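Local coordinates for protein voltage-sensor containing phosphatase (PDB 3V0D) that probably dephosphorylates phosphoinositide lipids under the control of a membrane voltage sensor, using a PTEN-like phosphatase domain joined to a C2 domain, at residues M199-V204 against C263-A267; Y243-L247 against C258-N262. The protein carries 1 engineered substitution. One frame throughout, in Å; residues are numbered along the deposited sequence.

Contact 1: residues M199-V204 against C263-A267; sequences MKKLKV and CPVLA
Both segments are extended and run nearly antiparallel, with end-to-end directions 159° apart. K201 faces A267, L202 faces L266 and K203 faces V265, with CA–CA distances of 4.9, 5.2 and 5.3 Å. L202 and L266 form a single antiparallel bridge of the hydrogen-bonded type. L202 N donates to L266 O at 2.9 Å, and L266 N donates to L202 O at 2.7 Å. In the PTEN-type C2 domain, a beta sandwich, this bridge joins strand 202-210 to the loop by which the chain crosses from strand 255-260, its neighbour in the same sheet, to strand 269-276 in the opposing sheet. V204 (t) CG2 packs on L266 (mt) CD1 at 3.8 Å. I227 of strand 223-229, in the other sheet, touches V204, C263 and L266, so these side chains lie between the two sheets. F333 of strand 328-335 also touches V204. C263, chi1 t, points toward the strand; V204 N makes a weak hydrogen bond to C263 SG at 3.5 Å. K203 is extended (mttt), and its CE lies 3.8 Å from V265 CG2. One water bridges K203 NZ (3.1 Å) and C263 O (2.7 Å); a second bridges C263 N (3.1 Å) and V204 O (2.8 Å).

Contact 2: residues Y243-L247 against C258-N262; sequences YNCAL and CEVKN
This is the open end of the beta hairpin formed by strands 245-250 and 255-260, at an edge of the five-stranded antiparallel sheet of the C2 domain. N244 and C258 are the most covered residues, followed by K261. The axes of 245-247 and 258-260 approach to 4.5 Å, and their N-to-C directions are 174° apart, almost exactly antiparallel.

C258 pairs with L247 at a non-hydrogen-bonded position, CA–CA 4.3 Å, as does V260 with C245, CA–CA 4.6 Å. Between them A246 and E259 form a hydrogen-bonded pair, CA–CA 5.0 Å. A246 N donates to E259 O at 3.0 Å, and E259 N donates to A246 O at 2.9 Å. C258, chi1 t, lies on the same face as C245, L247 and V260. C258 SG is 3.6 Å from C245 CB and 4.2 Å from L247 CB, and F239 touches all three side chains.

N244 has left-handed backbone angles (54/32), just before the strand starts. N244 O accepts from K261 N at 2.9 Å, a single backbone hydrogen bond beyond the last bridge, C245 with V260. N244 ND2 is hydrogen-bonded to L236 O of strand 232-238, which links the hairpin to the other sheet. K261 is extended (mttt), with CE 4.2 Å from A246 CB. N262 is also left-handed (68/22), with chi1 m. N262 ND2 donates to N244 OD1 at 3.0 Å.

How the contacts relate
Both contacts lie in the PTEN-type C2 domain, with centres about 16 Å apart. The chain order is 199-204, 243-247, 258-262, 263-267, so contact 2 falls wholly between the two segments of contact 1. The loop that begins at K261 in contact 2 continues unbroken into 263-267. Strand 255-260 lies between 245-250 and 202-210 in the five-stranded sheet, so the two contacts meet along neighbouring strands. They touch where V260 CG1 packs 3.5 Å from V204 O. Contact 2 pairs the hairpin strands at their open end; contact 1 holds the following crossover loop beside strand 202-210, so one continuous piece of chain links the five-stranded sheet to the other sheet of the sandwich.

Contact 1: residues M199-V204 against C263-A267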
loop_
_atom_site.group_PDB
_atom_site.type_symbol
_atom_site.label_atom_id
_atom_site.label_comp_id
_atom_site.label_asym_id
_atom_site.label_seq_id
_atom_site.Cartn_x
_atom_site.Cartn_y
_atom_site.Cartn_z
ATOM N N MET A 199 -2.089 1.475 -21.059
ATOM C CA MET A 199 -3.329 1.962 -20.481
ATOM C C MET A 199 -4.506 1.034 -20.786
ATOM O O MET A 199 -4.625 0.488 -21.894
ATOM C CB MET A 199 -3.597 3.398 -20.966
ATOM C CG MET A 199 -4.744 4.116 -20.231
ATOM S SD MET A 199 -5.055 5.835 -20.690
ATOM C CE MET A 199 -3.598 6.661 -20.052
ATOM N N LYS A 200 -5.357 0.844 -19.784
ATOM C CA LYS A 200 -6.624 0.170 -19.995
ATOM C C LYS A 200 -7.703 1.002 -19.331
ATOM O O LYS A 200 -7.642 1.301 -18.127
ATOM C CB LYS A 200 -6.575 -1.231 -19.410
ATOM C CG LYS A 200 -7.774 -2.086 -19.713
ATOM C CD LYS A 200 -7.395 -3.556 -19.698
ATOM C CE LYS A 200 -7.889 -4.237 -18.455
ATOM N NZ LYS A 200 -6.796 -5.027 -17.852
ATOM N N LYS A 201 -8.695 1.386 -20.116
ATOM C CA LYS A 201 -9.820 2.182 -19.646
ATOM C C LYS A 201 -10.988 1.257 -19.347
ATOM O O LYS A 201 -11.370 0.440 -20.193
ATOM C CB LYS A 201 -10.210 3.181 -20.740
ATOM C CG LYS A 201 -9.180 4.274 -20.958
ATOM C CD LYS A 201 -9.592 5.207 -22.092
ATOM C CE LYS A 201 -8.477 6.160 -22.454
ATOM N NZ LYS A 201 -8.787 6.886 -23.705
ATOM N N LEU A 202 -11.552 1.379 -18.144
ATOM C CA LEU A 202 -12.626 0.500 -17.693
ATOM C C LEU A 202 -13.706 1.302 -16.999
ATOM O O LEU A 202 -13.455 2.402 -16.508
ATOM C CB LEU A 202 -12.100 -0.511 -16.643
ATOM C CG LEU A 202 -10.980 -1.491 -17.018
ATOM C CD1 LEU A 202 -10.497 -2.223 -15.768
ATOM C CD2 LEU A 202 -11.461 -2.438 -18.099
ATOM N N LYS A 203 -14.910 0.737 -16.922
ATOM C CA LYS A 203 -15.920 1.238 -15.995
ATOM C C LYS A 203 -16.319 0.127 -15.055
ATOM O O LYS A 203 -16.455 -1.020 -15.478
ATOM C CB LYS A 203 -17.172 1.724 -16.753
ATOM C CG LYS A 203 -16.968 3.032 -17.499
ATOM C CD LYS A 203 -18.224 3.428 -18.251
ATOM C CE LYS A 203 -18.068 4.764 -18.972
ATOM N NZ LYS A 203 -19.323 5.200 -19.666
ATOM N N VAL A 204 -16.542 0.436 -13.785
ATOM C CA VAL A 204 -17.148 -0.552 -12.887
ATOM C C VAL A 204 -18.646 -0.585 -13.147
ATOM O O VAL A 204 -19.307 0.478 -13.137
ATOM C CB VAL A 204 -16.890 -0.180 -11.400
ATOM C CG1 VAL A 204 -17.689 -1.080 -10.469
ATOM C CG2 VAL A 204 -15.423 -0.275 -11.077
ATOM N N CYS A 263 -20.737 5.044 -13.665
ATOM C CA CYS A 263 -19.299 5.129 -13.409
ATOM C C CYS A 263 -18.609 5.854 -14.563
ATOM O O CYS A 263 -18.823 5.512 -15.719
ATOM C CB CYS A 263 -18.722 3.735 -13.284
ATOM S SG CYS A 263 -17.001 3.701 -12.720
ATOM N N PRO A 264 -17.735 6.828 -14.255
ATOM C CA PRO A 264 -16.947 7.430 -15.328
ATOM C C PRO A 264 -15.863 6.460 -15.781
ATOM O O PRO A 264 -15.588 5.440 -15.129
ATOM C CB PRO A 264 -16.316 8.652 -14.640
ATOM C CG PRO A 264 -16.180 8.233 -13.227
ATOM C CD PRO A 264 -17.423 7.421 -12.949
ATOM N N VAL A 265 -15.261 6.770 -16.925
ATOM C CA VAL A 265 -14.097 6.006 -17.376
ATOM C C VAL A 265 -12.977 6.067 -16.324
ATOM O O VAL A 265 -12.630 7.151 -15.837
ATOM C CB VAL A 265 -13.601 6.523 -18.733
ATOM C CG1 VAL A 265 -12.373 5.740 -19.176
ATOM C CG2 VAL A 265 -14.702 6.425 -19.810
ATOM N N LEU A 266 -12.460 4.893 -15.974
ATOM C CA LEU A 266 -11.388 4.721 -14.981
ATOM C C LEU A 266 -10.137 4.257 -15.708
ATOM O O LEU A 266 -10.191 3.407 -16.590
ATOM C CB LEU A 266 -11.778 3.630 -13.977
ATOM C CG LEU A 266 -13.101 3.834 -13.240
ATOM C CD1 LEU A 266 -13.351 2.633 -12.365
ATOM C CD2 LEU A 266 -13.163 5.135 -12.454
ATOM N N ALA A 267 -9.004 4.804 -15.298
ATOM C CA ALA A 267 -7.720 4.355 -15.821
ATOM C C ALA A 267 -6.689 4.542 -14.718
ATOM O O ALA A 267 -6.762 5.494 -13.937
ATOM C CB ALA A 267 -7.341 5.169 -17.058
HETATM O O HOH W 1 -21.106 5.158 -17.181
HETATM O O HOH W 2 -21.334 2.069 -14.162
#

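Contact 2: residues Y243-L247 against C258-N262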
loop_
_atom_site.group_PDB
_atom_site.type_symbol
_atom_site.label_atom_id
_atom_site.label_comp_id
_atom_site.label_asym_id
_atom_site.label_seq_id
_atom_site.Cartn_x
_atom_site.Cartn_y
_atom_site.Cartn_z
ATOM N N TYR A 243 -28.689 5.037 -4.877
ATOM C CA TYR A 243 -27.964 6.218 -5.343
ATOM C C TYR A 243 -26.810 5.718 -6.214
ATOM O O TYR A 243 -25.875 5.065 -5.721
ATOM C CB TYR A 243 -27.488 6.936 -4.094
ATOM C CG TYR A 243 -26.720 8.233 -4.209
ATOM C CD1 TYR A 243 -25.424 8.282 -4.746
ATOM C CD2 TYR A 243 -27.221 9.385 -3.640
ATOM C CE1 TYR A 243 -24.684 9.468 -4.748
ATOM C CE2 TYR A 243 -26.501 10.558 -3.645
ATOM C CZ TYR A 243 -25.226 10.592 -4.188
ATOM O OH TYR A 243 -24.535 11.791 -4.171
ATOM N N ASN A 244 -26.915 5.974 -7.522
ATOM C CA ASN A 244 -25.986 5.440 -8.529
ATOM C C ASN A 244 -25.844 3.921 -8.485
ATOM O O ASN A 244 -24.788 3.394 -8.854
ATOM C CB ASN A 244 -24.592 6.083 -8.447
ATOM C CG ASN A 244 -24.575 7.517 -8.861
ATOM O OD1 ASN A 244 -25.230 7.916 -9.843
ATOM N ND2 ASN A 244 -23.790 8.315 -8.142
ATOM N N CYS A 245 -26.902 3.189 -8.118
ATOM C CA CYS A 245 -26.765 1.737 -8.048
ATOM C C CYS A 245 -28.130 1.084 -7.892
ATOM O O CYS A 245 -29.145 1.757 -7.752
ATOM C CB CYS A 245 -25.829 1.317 -6.883
ATOM S SG CYS A 245 -26.505 1.680 -5.266
ATOM N N ALA A 246 -28.125 -0.243 -7.912
ATOM C CA ALA A 246 -29.314 -1.049 -7.632
ATOM C C ALA A 246 -28.888 -2.310 -6.902
ATOM O O ALA A 246 -28.164 -3.143 -7.449
ATOM C CB ALA A 246 -30.060 -1.389 -8.908
ATOM N N LEU A 247 -29.332 -2.454 -5.662
ATOM C CA LEU A 247 -28.934 -3.551 -4.795
ATOM C C LEU A 247 -29.871 -4.736 -4.858
ATOM O O LEU A 247 -31.090 -4.562 -4.831
ATOM C CB LEU A 247 -28.955 -3.023 -3.358
ATOM C CG LEU A 247 -28.705 -4.014 -2.214
ATOM C CD1 LEU A 247 -27.300 -4.542 -2.274
ATOM C CD2 LEU A 247 -28.986 -3.368 -0.861
ATOM N N CYS A 258 -24.757 -5.691 -6.596
ATOM C CA CYS A 258 -25.187 -4.336 -6.819
ATOM C C CYS A 258 -24.755 -3.878 -8.185
ATOM O O CYS A 258 -23.565 -3.886 -8.489
ATOM C CB CYS A 258 -24.628 -3.495 -5.676
ATOM S SG CYS A 258 -25.452 -1.998 -5.451
ATOM N N GLU A 259 -25.721 -3.489 -9.014
ATOM C CA GLU A 259 -25.406 -2.851 -10.257
ATOM C C GLU A 259 -24.878 -1.463 -9.959
ATOM O O GLU A 259 -25.497 -0.726 -9.186
ATOM C CB GLU A 259 -26.632 -2.761 -11.132
ATOM C CG GLU A 259 -26.346 -2.064 -12.435
ATOM C CD GLU A 259 -27.572 -1.812 -13.253
ATOM O OE1 GLU A 259 -28.653 -2.352 -12.923
ATOM O OE2 GLU A 259 -27.441 -1.070 -14.245
ATOM N N VAL A 260 -23.734 -1.123 -10.540
ATOM C CA VAL A 260 -23.125 0.180 -10.364
ATOM C C VAL A 260 -23.468 1.011 -11.592
ATOM O O VAL A 260 -23.191 0.592 -12.721
ATOM C CB VAL A 260 -21.616 0.018 -10.174
ATOM C CG1 VAL A 260 -20.906 1.374 -10.167
ATOM C CG2 VAL A 260 -21.323 -0.767 -8.889
ATOM N N LYS A 261 -24.074 2.178 -11.375
ATOM C CA LYS A 261 -24.519 3.036 -12.462
ATOM C C LYS A 261 -23.662 4.287 -12.545
ATOM O O LYS A 261 -23.169 4.792 -11.524
ATOM C CB LYS A 261 -25.980 3.432 -12.227
ATOM C CG LYS A 261 -26.934 2.254 -12.134
ATOM C CD LYS A 261 -28.333 2.773 -11.803
ATOM C CE LYS A 261 -29.319 1.666 -11.626
ATOM N NZ LYS A 261 -30.661 2.231 -11.303
ATOM N N ASN A 262 -23.518 4.789 -13.776
ATOM C CA ASN A 262 -22.925 6.098 -14.024
ATOM C C ASN A 262 -21.444 6.176 -13.695
ATOM O O ASN A 262 -20.913 7.260 -13.503
ATOM C CB ASN A 262 -23.699 7.201 -13.302
ATOM C CG ASN A 262 -25.158 7.173 -13.632
ATOM O OD1 ASN A 262 -25.535 7.079 -14.793
ATOM N ND2 ASN A 262 -25.996 7.230 -12.611
#